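Local coordinates for succinoglycan biosynthesis protein (Bacillus cereus ATCC 14579, PDB 3B55) that binds a calcium ion and is probably an enzyme of the erythromycin esterase-like family, its substrate being undetermined, at residues A[44-49]-A[373-378]; A[380-385]-A[431-436]; A[174-179]-A[208-213]. The protein carries 1 engineered substitution. All coordinates share one frame; numbering follows the deposited sequence.

Contacts 1 and 2 lie side by side, their centres 10 Å apart, at the side of the eight-stranded mixed sheet where strands 51-53, 382-386 and 429-433 lie. They are joined through Gln434, whose NE2 is 2.9 Å from Phe375 O and 3.0 Å from Val378 O, both probable hydrogen bonds from contact 2 to backbone carbonyls of 373-378. Contact 3 is on the opposite side of the chain's centre, with centres 46 Å from contact 1 and 39 Å from contact 2, and follows the other outermost strand, 167-172. It alone approaches the calcium site of His85 and Glu113: the Gln174 side chain is about 7 Å from the ion.

Contact 1 (A[44-49]-A[373-378])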
loop_
_atom_site.group_PDB
_atom_site.type_symbol
_atom_site.label_atom_id
_atom_site.label_comp_id
_atom_site.label_asym_id
_atom_site.label_seq_id
_atom_site.Cartn_x
_atom_site.Cartn_y
_atom_site.Cartn_z
ATOM N N LYS A 44 -8.138 -2.686 -30.105
ATOM C CA LYS A 44 -8.287 -3.999 -30.713
ATOM C C LYS A 44 -7.028 -4.820 -30.477
ATOM O O LYS A 44 -7.086 -6.045 -30.383
ATOM C CB LYS A 44 -8.565 -3.867 -32.213
ATOM C CG LYS A 44 -9.956 -3.327 -32.538
ATOM C CD LYS A 44 -10.742 -4.330 -33.372
ATOM C CE LYS A 44 -12.248 -4.042 -33.374
ATOM N NZ LYS A 44 -12.727 -3.258 -34.551
ATOM N N TRP A 45 -5.890 -4.140 -30.381
ATOM C CA TRP A 45 -4.612 -4.803 -30.131
ATOM C C TRP A 45 -4.632 -5.268 -28.674
ATOM O O TRP A 45 -4.125 -6.342 -28.343
ATOM C CB TRP A 45 -3.465 -3.814 -30.347
ATOM C CG TRP A 45 -2.086 -4.382 -30.168
ATOM C CD1 TRP A 45 -1.214 -4.748 -31.157
ATOM C CD2 TRP A 45 -1.408 -4.621 -28.927
ATOM N NE1 TRP A 45 -0.032 -5.193 -30.609
ATOM C CE2 TRP A 45 -0.124 -5.124 -29.242
ATOM C CE3 TRP A 45 -1.755 -4.455 -27.579
ATOM C CZ2 TRP A 45 0.812 -5.466 -28.259
ATOM C CZ3 TRP A 45 -0.823 -4.795 -26.597
ATOM C CH2 TRP A 45 0.446 -5.293 -26.945
ATOM N N LEU A 46 -5.224 -4.445 -27.812
ATOM C CA LEU A 46 -5.337 -4.752 -26.389
ATOM C C LEU A 46 -6.194 -5.992 -26.179
ATOM O O LEU A 46 -5.913 -6.813 -25.305
ATOM C CB LEU A 46 -5.974 -3.581 -25.640
ATOM C CG LEU A 46 -5.206 -2.263 -25.603
ATOM C CD1 LEU A 46 -6.095 -1.179 -25.027
ATOM C CD2 LEU A 46 -3.943 -2.425 -24.779
ATOM N N GLU A 47 -7.240 -6.122 -26.988
ATOM C CA GLU A 47 -8.153 -7.253 -26.899
ATOM C C GLU A 47 -7.464 -8.563 -27.289
ATOM O O GLU A 47 -7.700 -9.610 -26.684
ATOM C CB GLU A 47 -9.355 -7.010 -27.810
ATOM C CG GLU A 47 -10.681 -7.419 -27.201
ATOM C CD GLU A 47 -11.859 -6.776 -27.902
ATOM O OE1 GLU A 47 -11.765 -5.578 -28.244
ATOM O OE2 GLU A 47 -12.883 -7.462 -28.097
ATOM N N ALA A 48 -6.610 -8.493 -28.301
ATOM C CA ALA A 48 -5.897 -9.668 -28.778
ATOM C C ALA A 48 -4.784 -10.114 -27.835
ATOM O O ALA A 48 -4.375 -11.272 -27.864
ATOM C CB ALA A 48 -5.324 -9.395 -30.166
ATOM N N HIS A 49 -4.292 -9.206 -26.998
ATOM C CA HIS A 49 -3.214 -9.553 -26.071
ATOM C C HIS A 49 -3.650 -9.623 -24.613
ATOM O O HIS A 49 -2.851 -9.931 -23.728
ATOM C CB HIS A 49 -2.061 -8.558 -26.206
ATOM C CG HIS A 49 -1.278 -8.718 -27.471
ATOM N ND1 HIS A 49 -1.812 -8.455 -28.713
ATOM C CD2 HIS A 49 -0.015 -9.155 -27.689
ATOM C CE1 HIS A 49 -0.915 -8.727 -29.644
ATOM N NE2 HIS A 49 0.184 -9.154 -29.049
ATOM N N TYR A 373 -11.461 4.833 -21.017
ATOM C CA TYR A 373 -12.333 4.627 -22.168
ATOM C C TYR A 373 -11.739 3.581 -23.106
ATOM O O TYR A 373 -12.416 2.639 -23.518
ATOM C CB TYR A 373 -12.497 5.930 -22.949
ATOM C CG TYR A 373 -13.421 5.807 -24.139
ATOM C CD1 TYR A 373 -14.798 5.964 -23.989
ATOM C CD2 TYR A 373 -12.926 5.498 -25.412
ATOM C CE1 TYR A 373 -15.663 5.814 -25.063
ATOM C CE2 TYR A 373 -13.788 5.348 -26.503
ATOM C CZ TYR A 373 -15.159 5.506 -26.313
ATOM O OH TYR A 373 -16.036 5.341 -27.359
ATOM N N ILE A 374 -10.471 3.773 -23.455
ATOM C CA ILE A 374 -9.781 2.880 -24.363
ATOM C C ILE A 374 -9.740 1.433 -23.871
ATOM O O ILE A 374 -10.129 0.525 -24.610
ATOM C CB ILE A 374 -8.383 3.443 -24.665
ATOM C CG1 ILE A 374 -8.556 4.749 -25.459
ATOM C CG2 ILE A 374 -7.554 2.432 -25.445
ATOM C CD1 ILE A 374 -7.282 5.537 -25.702
ATOM N N PHE A 375 -9.281 1.206 -22.642
ATOM C CA PHE A 375 -9.262 -0.153 -22.099
ATOM C C PHE A 375 -10.712 -0.603 -21.885
ATOM O O PHE A 375 -11.016 -1.796 -21.892
ATOM C CB PHE A 375 -8.507 -0.196 -20.764
ATOM C CG PHE A 375 -7.022 -0.401 -20.912
ATOM C CD1 PHE A 375 -6.478 -1.678 -20.889
ATOM C CD2 PHE A 375 -6.172 0.686 -21.104
ATOM C CE1 PHE A 375 -5.109 -1.874 -21.057
ATOM C CE2 PHE A 375 -4.810 0.504 -21.273
ATOM C CZ PHE A 375 -4.275 -0.781 -21.250
ATOM N N GLY A 376 -11.604 0.366 -21.705
ATOM C CA GLY A 376 -13.007 0.057 -21.498
ATOM C C GLY A 376 -13.711 -0.481 -22.733
ATOM O O GLY A 376 -14.829 -0.986 -22.635
ATOM N N GLN A 377 -13.076 -0.367 -23.897
ATOM C CA GLN A 377 -13.682 -0.869 -25.124
ATOM C C GLN A 377 -13.334 -2.338 -25.392
ATOM O O GLN A 377 -13.832 -2.933 -26.353
ATOM C CB GLN A 377 -13.268 -0.010 -26.321
ATOM C CG GLN A 377 -13.724 1.444 -26.229
ATOM C CD GLN A 377 -15.188 1.568 -25.853
ATOM O OE1 GLN A 377 -15.521 1.798 -24.692
ATOM N NE2 GLN A 377 -16.069 1.399 -26.831
ATOM N N VAL A 378 -12.474 -2.916 -24.554
ATOM C CA VAL A 378 -12.109 -4.321 -24.705
ATOM C C VAL A 378 -13.337 -5.137 -24.303
ATOM O O VAL A 378 -13.908 -4.903 -23.241
ATOM C CB VAL A 378 -10.918 -4.688 -23.798
ATOM C CG1 VAL A 378 -10.710 -6.197 -23.786
ATOM C CG2 VAL A 378 -9.661 -3.983 -24.297
#
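Apolar contacts dominate the meeting of 44-49, which lies on helix 39-49, with 373-378, which joins helix 371-376 to the loop after it; no hydrogen bond crosses between them, and 268 Å² of surface is buried. Leu46 makes the largest single contribution. Its CG stands anti to the carbonyl carbon and its chi2 is extended (171°), and both methyls reach the Phe375 ring. CD1 sits 4.0 Å from the centroid of that ring and only 4° off the ring normal, a CH-pi contact squarely over the face. The other methyl, CD2, lies near CE1 and CZ, 3.9 Å from Phe375 CZ. CD1 also meets Ile374 CG2, the branch anti to the backbone N, at 3.9 Å, while the base of the leucine, CB, rests against Val378 CG2. The two methyls of Val378 are thus divided between neighbours: CG1 is 3.6 Å from Glu47 CG, as the aliphatic part of the glutamate slides past the valine in the opposite direction.

Polar contacts are peripheral. The extended Glu47 chain brings its carboxylate beside the loop, where OE2 accepts a weak hydrogen bond from Lys379 N. Within 44-49, His49 ND1 donates to Trp45 O at 3.2 Å with a bent N-H...O angle of 141°. The same imidazole nitrogen lies over the centre of the Trp45 ring, so the bond and the face contact together favour this rotation of the imidazole.

Both helices pack over the sheet face that carries Phe383, Ile385 and Gln432. Trp45 and His49 touch Ile385, Phe375 and Val378 touch Phe383, and Phe375 also reaches Leu430 and Gln432 of strand 429-433. Trp397 of helix 392-398 packs on Ile374 and Phe375.

Contact 2 (A[380-385]-A[431-436]); sequences KDQFFI and VQIQKV
Phe383 and Gln432 form the hydrogen-bonded pair of an antiparallel bridge between strands 382-386 and 429-433, whose short segments run at 162° to each other. Phe383 N donates to Gln432 O at 3.1 Å, and Gln432 N returns a bond to Phe383 O at 2.8 Å, nearly along the C=O axis. Their side chains share a sheet face and point the same way. Phe383 takes the crowded chi1 position, CG between the backbone N and the carbonyl carbon (64°), which leans its ring across the neighbouring strand. The backbone sets Gln432 CB over the ring face, 3.4 Å from Phe383 CZ and displaced toward the rim, as a CH-pi contact; with CG anti to N, Gln432 CG too comes near CE1 and CZ.

The opposite face carries the non-hydrogen-bonded pairs. Phe384 is also in the crowded chi1 position, but its ring leads away toward Leu53 and Pro67, and it is CB that meets Val431 CG2, at 3.5 Å. Gln382 lies beside Ile433.

Beyond the bridge the chain turns a corner at Gln434, whose N donates to Asp381 O at 3.0 Å and 163°. The Gln434 side chain, bent at chi2, folds over the other segment: CG is a tight 2.9 Å from Lys380 O, and NE2 meets the Phe383 ring edge in plane. That amide finds its acceptors in Phe375 O and Val378 O.

A water donates to Asp381 O and accepts from Lys435 N, so this carbonyl is gripped twice. The chemistry implies a backbone-defined register, with aromatic and aliphatic carbon on both faces and polar bonds closing the corner.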
loop_
_atom_site.group_PDB
_atom_site.type_symbol
_atom_site.label_atom_id
_atom_site.label_comp_id
_atom_site.label_asym_id
_atom_site.label_seq_id
_atom_site.Cartn_x
_atom_site.Cartn_y
_atom_site.Cartn_z
ATOM N N LYS A 380 -14.319 -7.698 -22.668
ATOM C CA LYS A 380 -14.118 -8.682 -21.624
ATOM C C LYS A 380 -14.438 -8.023 -20.287
ATOM O O LYS A 380 -14.035 -6.889 -20.042
ATOM C CB LYS A 380 -12.675 -9.187 -21.641
ATOM C CG LYS A 380 -12.267 -9.910 -22.920
ATOM C CD LYS A 380 -10.812 -10.372 -22.835
ATOM C CE LYS A 380 -10.410 -11.246 -24.023
ATOM N NZ LYS A 380 -10.398 -10.502 -25.312
ATOM N N ASP A 381 -15.179 -8.732 -19.441
ATOM C CA ASP A 381 -15.562 -8.223 -18.131
ATOM C C ASP A 381 -14.342 -7.832 -17.302
ATOM O O ASP A 381 -14.321 -6.762 -16.703
ATOM C CB ASP A 381 -16.389 -9.273 -17.388
ATOM C CG ASP A 381 -17.749 -9.498 -18.023
ATOM O OD1 ASP A 381 -18.231 -10.652 -18.019
ATOM O OD2 ASP A 381 -18.346 -8.515 -18.520
ATOM N N GLN A 382 -13.342 -8.712 -17.268
ATOM C CA GLN A 382 -12.098 -8.483 -16.531
ATOM C C GLN A 382 -10.954 -9.141 -17.301
ATOM O O GLN A 382 -11.136 -10.184 -17.934
ATOM C CB GLN A 382 -12.133 -9.120 -15.133
ATOM C CG GLN A 382 -13.346 -8.818 -14.279
ATOM C CD GLN A 382 -14.523 -9.684 -14.636
ATOM O OE1 GLN A 382 -14.361 -10.825 -15.083
ATOM N NE2 GLN A 382 -15.720 -9.160 -14.427
ATOM N N PHE A 383 -9.774 -8.537 -17.229
ATOM C CA PHE A 383 -8.605 -9.079 -17.907
ATOM C C PHE A 383 -7.354 -8.344 -17.470
ATOM O O PHE A 383 -7.433 -7.262 -16.889
ATOM C CB PHE A 383 -8.748 -8.942 -19.428
ATOM C CG PHE A 383 -8.790 -7.515 -19.909
ATOM C CD1 PHE A 383 -9.985 -6.800 -19.920
ATOM C CD2 PHE A 383 -7.631 -6.879 -20.340
ATOM C CE1 PHE A 383 -10.026 -5.476 -20.359
ATOM C CE2 PHE A 383 -7.658 -5.557 -20.782
ATOM C CZ PHE A 383 -8.857 -4.852 -20.792
ATOM N N PHE A 384 -6.198 -8.949 -17.713
ATOM C CA PHE A 384 -4.956 -8.280 -17.393
ATOM C C PHE A 384 -4.033 -8.388 -18.592
ATOM O O PHE A 384 -4.293 -9.159 -19.522
ATOM C CB PHE A 384 -4.306 -8.830 -16.116
ATOM C CG PHE A 384 -3.900 -10.276 -16.184
ATOM C CD1 PHE A 384 -4.853 -11.291 -16.125
ATOM C CD2 PHE A 384 -2.553 -10.622 -16.198
ATOM C CE1 PHE A 384 -4.469 -12.625 -16.066
ATOM C CE2 PHE A 384 -2.158 -11.955 -16.141
ATOM C CZ PHE A 384 -3.122 -12.960 -16.073
ATOM N N ILE A 385 -2.966 -7.604 -18.585
ATOM C CA ILE A 385 -2.053 -7.604 -19.713
ATOM C C ILE A 385 -0.684 -7.093 -19.318
ATOM O O ILE A 385 -0.559 -6.269 -18.409
ATOM C CB ILE A 385 -2.619 -6.717 -20.843
ATOM C CG1 ILE A 385 -1.621 -6.617 -21.993
ATOM C CG2 ILE A 385 -2.963 -5.341 -20.291
ATOM C CD1 ILE A 385 -2.269 -6.212 -23.306
ATOM N N VAL A 431 -4.477 -4.545 -14.824
ATOM C CA VAL A 431 -5.652 -5.379 -14.647
ATOM C C VAL A 431 -6.866 -4.475 -14.802
ATOM O O VAL A 431 -7.080 -3.572 -13.992
ATOM C CB VAL A 431 -5.662 -6.030 -13.256
ATOM C CG1 VAL A 431 -6.977 -6.757 -13.032
ATOM C CG2 VAL A 431 -4.481 -6.983 -13.132
ATOM N N GLN A 432 -7.650 -4.710 -15.850
ATOM C CA GLN A 432 -8.838 -3.900 -16.117
ATOM C C GLN A 432 -10.113 -4.602 -15.656
ATOM O O GLN A 432 -10.310 -5.785 -15.917
ATOM C CB GLN A 432 -8.942 -3.603 -17.624
ATOM C CG GLN A 432 -10.163 -2.779 -18.033
ATOM C CD GLN A 432 -10.013 -1.289 -17.729
ATOM O OE1 GLN A 432 -10.977 -0.526 -17.815
ATOM N NE2 GLN A 432 -8.798 -0.868 -17.393
ATOM N N ILE A 433 -10.964 -3.860 -14.959
ATOM C CA ILE A 433 -12.242 -4.369 -14.467
ATOM C C ILE A 433 -13.270 -3.388 -15.034
ATOM O O ILE A 433 -13.364 -2.237 -14.595
ATOM C CB ILE A 433 -12.264 -4.382 -12.922
ATOM C CG1 ILE A 433 -11.067 -5.175 -12.414
ATOM C CG2 ILE A 433 -13.554 -5.030 -12.408
ATOM C CD1 ILE A 433 -10.939 -5.182 -10.910
ATOM N N GLN A 434 -14.026 -3.847 -16.026
ATOM C CA GLN A 434 -14.992 -2.999 -16.712
ATOM C C GLN A 434 -16.160 -2.468 -15.887
ATOM O O GLN A 434 -16.658 -1.378 -16.166
ATOM C CB GLN A 434 -15.489 -3.719 -17.969
ATOM C CG GLN A 434 -14.349 -4.270 -18.835
ATOM C CD GLN A 434 -13.511 -3.179 -19.506
ATOM O OE1 GLN A 434 -13.191 -2.161 -18.897
ATOM N NE2 GLN A 434 -13.141 -3.405 -20.766
ATOM N N LYS A 435 -16.616 -3.210 -14.884
ATOM C CA LYS A 435 -17.703 -2.686 -14.059
ATOM C C LYS A 435 -17.498 -2.948 -12.573
ATOM O O LYS A 435 -17.348 -4.086 -12.136
ATOM C CB LYS A 435 -19.073 -3.237 -14.479
ATOM C CG LYS A 435 -20.208 -2.491 -13.763
ATOM C CD LYS A 435 -21.592 -3.100 -13.939
ATOM C CE LYS A 435 -22.307 -2.552 -15.165
ATOM N NZ LYS A 435 -22.147 -1.078 -15.269
ATOM N N VAL A 436 -17.487 -1.877 -11.792
ATOM C CA VAL A 436 -17.314 -2.005 -10.357
ATOM C C VAL A 436 -18.550 -1.524 -9.610
ATOM O O VAL A 436 -19.392 -0.816 -10.169
ATOM C CB VAL A 436 -16.102 -1.191 -9.855
ATOM C CG1 VAL A 436 -14.841 -1.622 -10.597
ATOM C CG2 VAL A 436 -16.365 0.305 -10.037
HETATM O O HOH W 1 -16.499 -5.997 -14.895
#

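Contact 3 (A[174-179]-A[208-213])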
loop_
_atom_site.group_PDB
_atom_site.type_symbol
_atom_site.label_atom_id
_atom_site.label_comp_id
_atom_site.label_asym_id
_atom_site.label_seq_id
_atom_site.Cartn_x
_atom_site.Cartn_y
_atom_site.Cartn_z
ATOM N N GLN A 174 0.291 7.394 9.942
ATOM C CA GLN A 174 -0.593 8.495 10.283
ATOM C C GLN A 174 -0.687 8.601 11.803
ATOM O O GLN A 174 -1.302 9.522 12.345
ATOM C CB GLN A 174 -1.971 8.261 9.663
ATOM C CG GLN A 174 -1.892 7.778 8.219
ATOM C CD GLN A 174 -2.831 8.521 7.288
ATOM O OE1 GLN A 174 -2.694 9.728 7.083
ATOM N NE2 GLN A 174 -3.790 7.801 6.716
ATOM N N SER A 175 -0.057 7.647 12.484
ATOM C CA SER A 175 -0.049 7.609 13.939
ATOM C C SER A 175 0.928 6.550 14.458
ATOM O O SER A 175 1.390 5.686 13.717
ATOM C CB SER A 175 -1.451 7.299 14.470
ATOM O OG SER A 175 -1.828 5.972 14.147
ATOM N N VAL A 176 1.241 6.640 15.744
ATOM C CA VAL A 176 2.140 5.704 16.406
ATOM C C VAL A 176 1.497 5.394 17.747
ATOM O O VAL A 176 1.807 6.031 18.761
ATOM C CB VAL A 176 3.517 6.330 16.667
ATOM C CG1 VAL A 176 4.397 5.336 17.408
ATOM C CG2 VAL A 176 4.155 6.749 15.351
ATOM N N ASN A 177 0.596 4.421 17.751
ATOM C CA ASN A 177 -0.098 4.067 18.979
ATOM C C ASN A 177 0.820 3.440 20.018
ATOM O O ASN A 177 1.988 3.169 19.760
ATOM C CB ASN A 177 -1.282 3.149 18.665
ATOM C CG ASN A 177 -2.236 3.769 17.645
ATOM O OD1 ASN A 177 -2.412 4.991 17.610
ATOM N ND2 ASN A 177 -2.859 2.932 16.820
ATOM N N GLU A 178 0.268 3.204 21.198
ATOM C CA GLU A 178 1.009 2.650 22.316
ATOM C C GLU A 178 1.591 1.242 22.123
ATOM O O GLU A 178 2.621 0.918 22.720
ATOM C CB GLU A 178 0.118 2.705 23.562
ATOM C CG GLU A 178 0.858 2.662 24.881
ATOM C CD GLU A 178 -0.019 3.106 26.042
ATOM O OE1 GLU A 178 0.438 3.027 27.206
ATOM O OE2 GLU A 178 -1.165 3.540 25.786
ATOM N N ASN A 179 0.966 0.404 21.300
ATOM C CA ASN A 179 1.502 -0.943 21.107
ATOM C C ASN A 179 2.922 -0.931 20.553
ATOM O O ASN A 179 3.723 -1.806 20.870
ATOM C CB ASN A 179 0.586 -1.788 20.205
ATOM C CG ASN A 179 0.175 -1.069 18.927
ATOM O OD1 ASN A 179 0.514 0.100 18.709
ATOM N ND2 ASN A 179 -0.555 -1.773 18.069
ATOM N N PRO A 208 1.450 10.329 24.186
ATOM C CA PRO A 208 0.306 11.230 24.014
ATOM C C PRO A 208 0.318 12.157 22.795
ATOM O O PRO A 208 -0.744 12.595 22.355
ATOM C CB PRO A 208 0.283 12.010 25.327
ATOM C CG PRO A 208 1.729 12.059 25.702
ATOM C CD PRO A 208 2.168 10.638 25.434
ATOM N N VAL A 209 1.491 12.463 22.248
ATOM C CA VAL A 209 1.544 13.354 21.087
ATOM C C VAL A 209 1.611 12.652 19.731
ATOM O O VAL A 209 1.522 13.303 18.689
ATOM C CB VAL A 209 2.725 14.345 21.184
ATOM C CG1 VAL A 209 2.541 15.245 22.401
ATOM C CG2 VAL A 209 4.045 13.591 21.260
ATOM N N THR A 210 1.765 11.331 19.732
ATOM C CA THR A 210 1.814 10.596 18.474
ATOM C C THR A 210 0.545 9.777 18.257
ATOM O O THR A 210 0.476 8.983 17.321
ATOM C CB THR A 210 3.036 9.632 18.390
ATOM O OG1 THR A 210 2.949 8.648 19.423
ATOM C CG2 THR A 210 4.340 10.405 18.530
ATOM N N LYS A 211 -0.462 9.955 19.111
ATOM C CA LYS A 211 -1.695 9.192 18.945
ATOM C C LYS A 211 -2.427 9.532 17.648
ATOM O O LYS A 211 -3.289 8.779 17.199
ATOM C CB LYS A 211 -2.619 9.357 20.163
ATOM C CG LYS A 211 -2.927 10.769 20.654
ATOM C CD LYS A 211 -3.814 10.653 21.907
ATOM C CE LYS A 211 -3.819 11.901 22.784
ATOM N NZ LYS A 211 -4.582 13.034 22.201
ATOM N N ASP A 212 -2.078 10.669 17.055
ATOM C CA ASP A 212 -2.653 11.107 15.786
ATOM C C ASP A 212 -1.973 12.383 15.296
ATOM O O ASP A 212 -1.533 13.209 16.096
ATOM C CB ASP A 212 -4.182 11.278 15.884
ATOM C CG ASP A 212 -4.611 12.347 16.875
ATOM O OD1 ASP A 212 -4.362 13.543 16.614
ATOM O OD2 ASP A 212 -5.200 11.979 17.913
HETATM N N MSE A 213 -1.876 12.524 13.977
HETATM C CA MSE A 213 -1.218 13.669 13.355
HETATM C C MSE A 213 -1.642 15.036 13.877
HETATM O O MSE A 213 -0.818 15.937 14.014
HETATM C CB MSE A 213 -1.418 13.628 11.839
HETATM C CG MSE A 213 -0.871 12.385 11.181
HETATM SE SE MSE A 213 -0.914 12.518 9.260
HETATM C CE MSE A 213 -2.835 12.492 9.024
HETATM O O HOH W 2 -4.453 6.632 17.545
#
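The two segments meet in an irregular backbone pairing, with one good bond from Val176 N to Thr210 O (2.9 Å, 167°) and one weak bond from Met213 N to Gln174 O, 3.5 Å long. The recognisable motif is a helix N-cap at Asp212, whose side chain caps a backbone N of helix 213-217 and whose OD1 is hydrogen-bonded to Thr215 OG1. In the alpha/beta fold, the connection 174-179, which leads from outermost strand 167-172 into helix 178-192, pairs with the loop that precedes helix 213-217.

Thr210 points its CB at the other segment. Its OG1, in the crowded chi1 position between backbone N and carbonyl carbon (62°), stands 2.9 Å from Val176 O and also hydrogen-bonds with Tyr181 OH and Leu206 O. Val176 crosses Thr210 obliquely, its CB against the threonine hydroxyl, and packs on helix 250-268. Ser175 brings CB close to Lys211 O, whereas its OG bonds to Asp117 OD2, which also accepts from Asn177 N and so ties these two residues together.

At the end nearer the calcium site, Gln174 and the selenomethionine Met213 cross obliquely. Met213 CG lies a close 3.1 Å from Gln174 O, and the bend at chi3 (-68°) carries CE to within 3.4 Å of Gln174 OE1. Gln174 itself is about 6 Å, side chain to side chain, from the calcium ligand Glu113.

At the other end one water donates to both Asn177 OD1, at 2.6 Å, and Lys211 O, at 2.5 Å.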